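AT-rich DNA-binding protein (PDB 2DT5) probably represses transcription in response to the cellular NADH/NAD(+) balance, binding DNA as a homodimer whose Rossmann domains carry the dinucleotide. Local coordinates at residues R79-C84 with I141-L146. The protein carries 1 engineered substitution. Residues are numbered along the deposited sequence; the frame is centred on the assembly and turned at random.
Sequences RKWGLC and IEIALL
Where strands 81-86 and 143-146 begin to pair in parallel, the carboxylate of Glu142 in effect stands in for a backbone acceptor. The side chain is bent at chi2 (77°), so that Gly82 N meets Glu142 OE1 at 2.8 Å, nearly along the C-O axis. Glu142 CB lies at the edge of the Trp81 ring, 3.7 Å from Trp81 CE3, and the two side chains cross at about a right angle; Ile143 CD1 approaches the same ring obliquely. An alanine at Glu142 would lose the carboxylate and probably leave the Gly82 amide without this acceptor, loosening the start of the pairing. Gly82 O is gripped twice, almost straight by Ile143 N and from above the carbonyl plane by Glu142 N. Beyond it, Cys84 N donates to Ile143 O, and Leu145 N to Cys84 O at 2.8 Å. Leu83 and Ile143 lie side by side on one face, tightly packed with Leu83 CD2 3.5 Å from Ile143 CB, and face Leu193 and Ile200 of the second subunit. Across the sheet, Cys84 SG rests 3.6 Å from Ala144 CB, beside Ile141 CG2. Such neighbouring parallel strands form the centre of the Rossmann fold that binds NAD here.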
ATOM      1  N   ARG B  79       8.523 -13.573 -15.298  1.00 35.49           N
ATOM      2  CA  ARG B  79       9.810 -13.072 -15.763  1.00 41.73           C
ATOM      3  C   ARG B  79      10.659 -12.855 -14.507  1.00 43.29           C
ATOM      4  O   ARG B  79      10.122 -12.849 -13.405  1.00 39.56           O
ATOM      5  CB  ARG B  79       9.630 -11.730 -16.476  1.00 45.98           C
ATOM      6  CG  ARG B  79       8.907 -11.800 -17.807  1.00 47.08           C
ATOM      7  CD  ARG B  79       8.455 -10.423 -18.217  1.00 49.95           C
ATOM      8  NE  ARG B  79       7.951 -10.373 -19.590  1.00 59.61           N
ATOM      9  CZ  ARG B  79       8.727 -10.311 -20.670  1.00 60.55           C
ATOM     10  NH1 ARG B  79      10.048 -10.294 -20.540  1.00 60.07           N
ATOM     11  NH2 ARG B  79       8.187 -10.240 -21.879  1.00 58.77           N
ATOM     12  N   LYS B  80      11.971 -12.708 -14.662  1.00 39.62           N
ATOM     13  CA  LYS B  80      12.820 -12.432 -13.514  1.00 41.49           C
ATOM     14  C   LYS B  80      13.357 -11.023 -13.731  1.00 41.10           C
ATOM     15  O   LYS B  80      14.212 -10.812 -14.586  1.00 39.81           O
ATOM     16  CB  LYS B  80      13.977 -13.429 -13.416  1.00 47.18           C
ATOM     17  CG  LYS B  80      14.869 -13.190 -12.193  1.00 52.14           C
ATOM     18  CD  LYS B  80      16.108 -14.086 -12.184  1.00 60.50           C
ATOM     19  CE  LYS B  80      15.757 -15.561 -12.005  1.00 62.05           C
ATOM     20  NZ  LYS B  80      15.083 -15.821 -10.698  1.00 64.94           N
ATOM     21  N   TRP B  81      12.832 -10.053 -12.982  1.00 36.55           N
ATOM     22  CA  TRP B  81      13.273  -8.668 -13.120  1.00 34.33           C
ATOM     23  C   TRP B  81      14.474  -8.328 -12.245  1.00 36.52           C
ATOM     24  O   TRP B  81      14.577  -8.784 -11.108  1.00 34.19           O
ATOM     25  CB  TRP B  81      12.149  -7.700 -12.757  1.00 30.09           C
ATOM     26  CG  TRP B  81      10.927  -7.802 -13.607  1.00 34.97           C
ATOM     27  CD1 TRP B  81       9.837  -8.605 -13.397  1.00 32.68           C
ATOM     28  CD2 TRP B  81      10.628  -7.014 -14.769  1.00 28.72           C
ATOM     29  NE1 TRP B  81       8.872  -8.357 -14.359  1.00 33.14           N
ATOM     30  CE2 TRP B  81       9.336  -7.391 -15.213  1.00 27.94           C
ATOM     31  CE3 TRP B  81      11.333  -6.035 -15.488  1.00 30.84           C
ATOM     32  CZ2 TRP B  81       8.725  -6.804 -16.325  1.00 32.94           C
ATOM     33  CZ3 TRP B  81      10.722  -5.452 -16.603  1.00 35.90           C
ATOM     34  CH2 TRP B  81       9.429  -5.849 -17.010  1.00 31.52           C
ATOM     35  N   GLY B  82      15.379  -7.515 -12.774  1.00 30.09           N
ATOM     36  CA  GLY B  82      16.541  -7.111 -12.000  1.00 31.48           C
ATOM     37  C   GLY B  82      16.239  -5.798 -11.290  1.00 34.30           C
ATOM     38  O   GLY B  82      15.813  -4.829 -11.928  1.00 35.83           O
ATOM     39  N   LEU B  83      16.435  -5.756  -9.975  1.00 33.97           N
ATOM     40  CA  LEU B  83      16.165  -4.530  -9.228  1.00 31.80           C
ATOM     41  C   LEU B  83      17.414  -3.972  -8.553  1.00 36.12           C
ATOM     42  O   LEU B  83      18.446  -4.636  -8.457  1.00 32.48           O
ATOM     43  CB  LEU B  83      15.116  -4.725  -8.096  1.00 35.29           C
ATOM     44  CG  LEU B  83      13.873  -5.606  -8.247  1.00 38.50           C
ATOM     45  CD1 LEU B  83      12.974  -5.414  -7.036  1.00 32.42           C
ATOM     46  CD2 LEU B  83      13.130  -5.295  -9.525  1.00 39.38           C
ATOM     47  N   CYS B  84      17.325  -2.758  -8.086  1.00 31.75           N
ATOM     48  CA  CYS B  84      18.402  -2.145  -7.344  1.00 32.55           C
ATOM     49  C   CYS B  84      17.762  -1.228  -6.330  1.00 30.15           C
ATOM     50  O   CYS B  84      16.603  -0.828  -6.459  1.00 31.97           O
ATOM     51  CB  CYS B  84      19.341  -1.368  -8.265  1.00 28.89           C
ATOM     52  SG  CYS B  84      18.627   0.160  -8.955  1.00 35.65           S
ATOM     53  N   ILE B 141      19.504  -4.298 -14.822  1.00 33.55           N
ATOM     54  CA  ILE B 141      18.570  -3.778 -13.844  1.00 37.87           C
ATOM     55  C   ILE B 141      17.488  -2.921 -14.489  1.00 39.51           C
ATOM     56  O   ILE B 141      17.784  -1.877 -15.073  1.00 36.89           O
ATOM     57  CB  ILE B 141      19.321  -2.938 -12.814  1.00 41.16           C
ATOM     58  CG1 ILE B 141      20.356  -3.823 -12.110  1.00 37.62           C
ATOM     59  CG2 ILE B 141      18.330  -2.306 -11.835  1.00 39.97           C
ATOM     60  CD1 ILE B 141      21.320  -3.070 -11.219  1.00 40.26           C
ATOM     61  N   GLU B 142      16.235  -3.352 -14.367  1.00 31.91           N
ATOM     62  CA  GLU B 142      15.133  -2.622 -14.969  1.00 31.95           C
ATOM     63  C   GLU B 142      14.345  -1.741 -14.000  1.00 32.96           C
ATOM     64  O   GLU B 142      13.828  -0.693 -14.397  1.00 27.65           O
ATOM     65  CB  GLU B 142      14.146  -3.590 -15.639  1.00 32.86           C
ATOM     66  CG  GLU B 142      14.693  -4.433 -16.786  1.00 32.58           C
ATOM     67  CD  GLU B 142      15.557  -5.602 -16.326  1.00 39.52           C
ATOM     68  OE1 GLU B 142      15.267  -6.189 -15.263  1.00 38.23           O
ATOM     69  OE2 GLU B 142      16.518  -5.954 -17.043  1.00 45.75           O
ATOM     70  N   ILE B 143      14.260  -2.161 -12.740  1.00 30.08           N
ATOM     71  CA  ILE B 143      13.490  -1.433 -11.729  1.00 33.68           C
ATOM     72  C   ILE B 143      14.338  -0.917 -10.556  1.00 32.18           C
ATOM     73  O   ILE B 143      15.157  -1.646 -10.008  1.00 31.87           O
ATOM     74  CB  ILE B 143      12.364  -2.357 -11.178  1.00 34.27           C
ATOM     75  CG1 ILE B 143      11.392  -2.694 -12.317  1.00 29.63           C
ATOM     76  CG2 ILE B 143      11.664  -1.713  -9.975  1.00 32.30           C
ATOM     77  CD1 ILE B 143      10.256  -3.644 -11.935  1.00 23.92           C
ATOM     78  N   ALA B 144      14.131   0.334 -10.166  1.00 28.53           N
ATOM     79  CA  ALA B 144      14.896   0.880  -9.056  1.00 31.91           C
ATOM     80  C   ALA B 144      13.993   1.252  -7.893  1.00 31.08           C
ATOM     81  O   ALA B 144      12.944   1.854  -8.092  1.00 29.92           O
ATOM     82  CB  ALA B 144      15.694   2.117  -9.512  1.00 28.61           C
ATOM     83  N   LEU B 145      14.400   0.880  -6.680  1.00 25.67           N
ATOM     84  CA  LEU B 145      13.656   1.227  -5.462  1.00 26.23           C
ATOM     85  C   LEU B 145      14.344   2.499  -4.940  1.00 27.53           C
ATOM     86  O   LEU B 145      15.501   2.463  -4.493  1.00 25.41           O
ATOM     87  CB  LEU B 145      13.736   0.082  -4.425  1.00 26.16           C
ATOM     88  CG  LEU B 145      12.709  -1.059  -4.580  1.00 31.90           C
ATOM     89  CD1 LEU B 145      12.747  -1.607  -5.986  1.00 30.81           C
ATOM     90  CD2 LEU B 145      12.996  -2.179  -3.566  1.00 27.08           C
ATOM     91  N   LEU B 146      13.638   3.621  -5.028  1.00 24.42           N
ATOM     92  CA  LEU B 146      14.191   4.896  -4.621  1.00 26.32           C
ATOM     93  C   LEU B 146      13.893   5.213  -3.171  1.00 26.59           C
ATOM     94  O   LEU B 146      12.776   5.557  -2.826  1.00 25.56           O
ATOM     95  CB  LEU B 146      13.652   6.025  -5.506  1.00 27.30           C
ATOM     96  CG  LEU B 146      14.408   7.361  -5.378  1.00 28.54           C
ATOM     97  CD1 LEU B 146      15.918   7.127  -5.567  1.00 22.46           C
ATOM     98  CD2 LEU B 146      13.887   8.350  -6.413  1.00 31.14           C
TER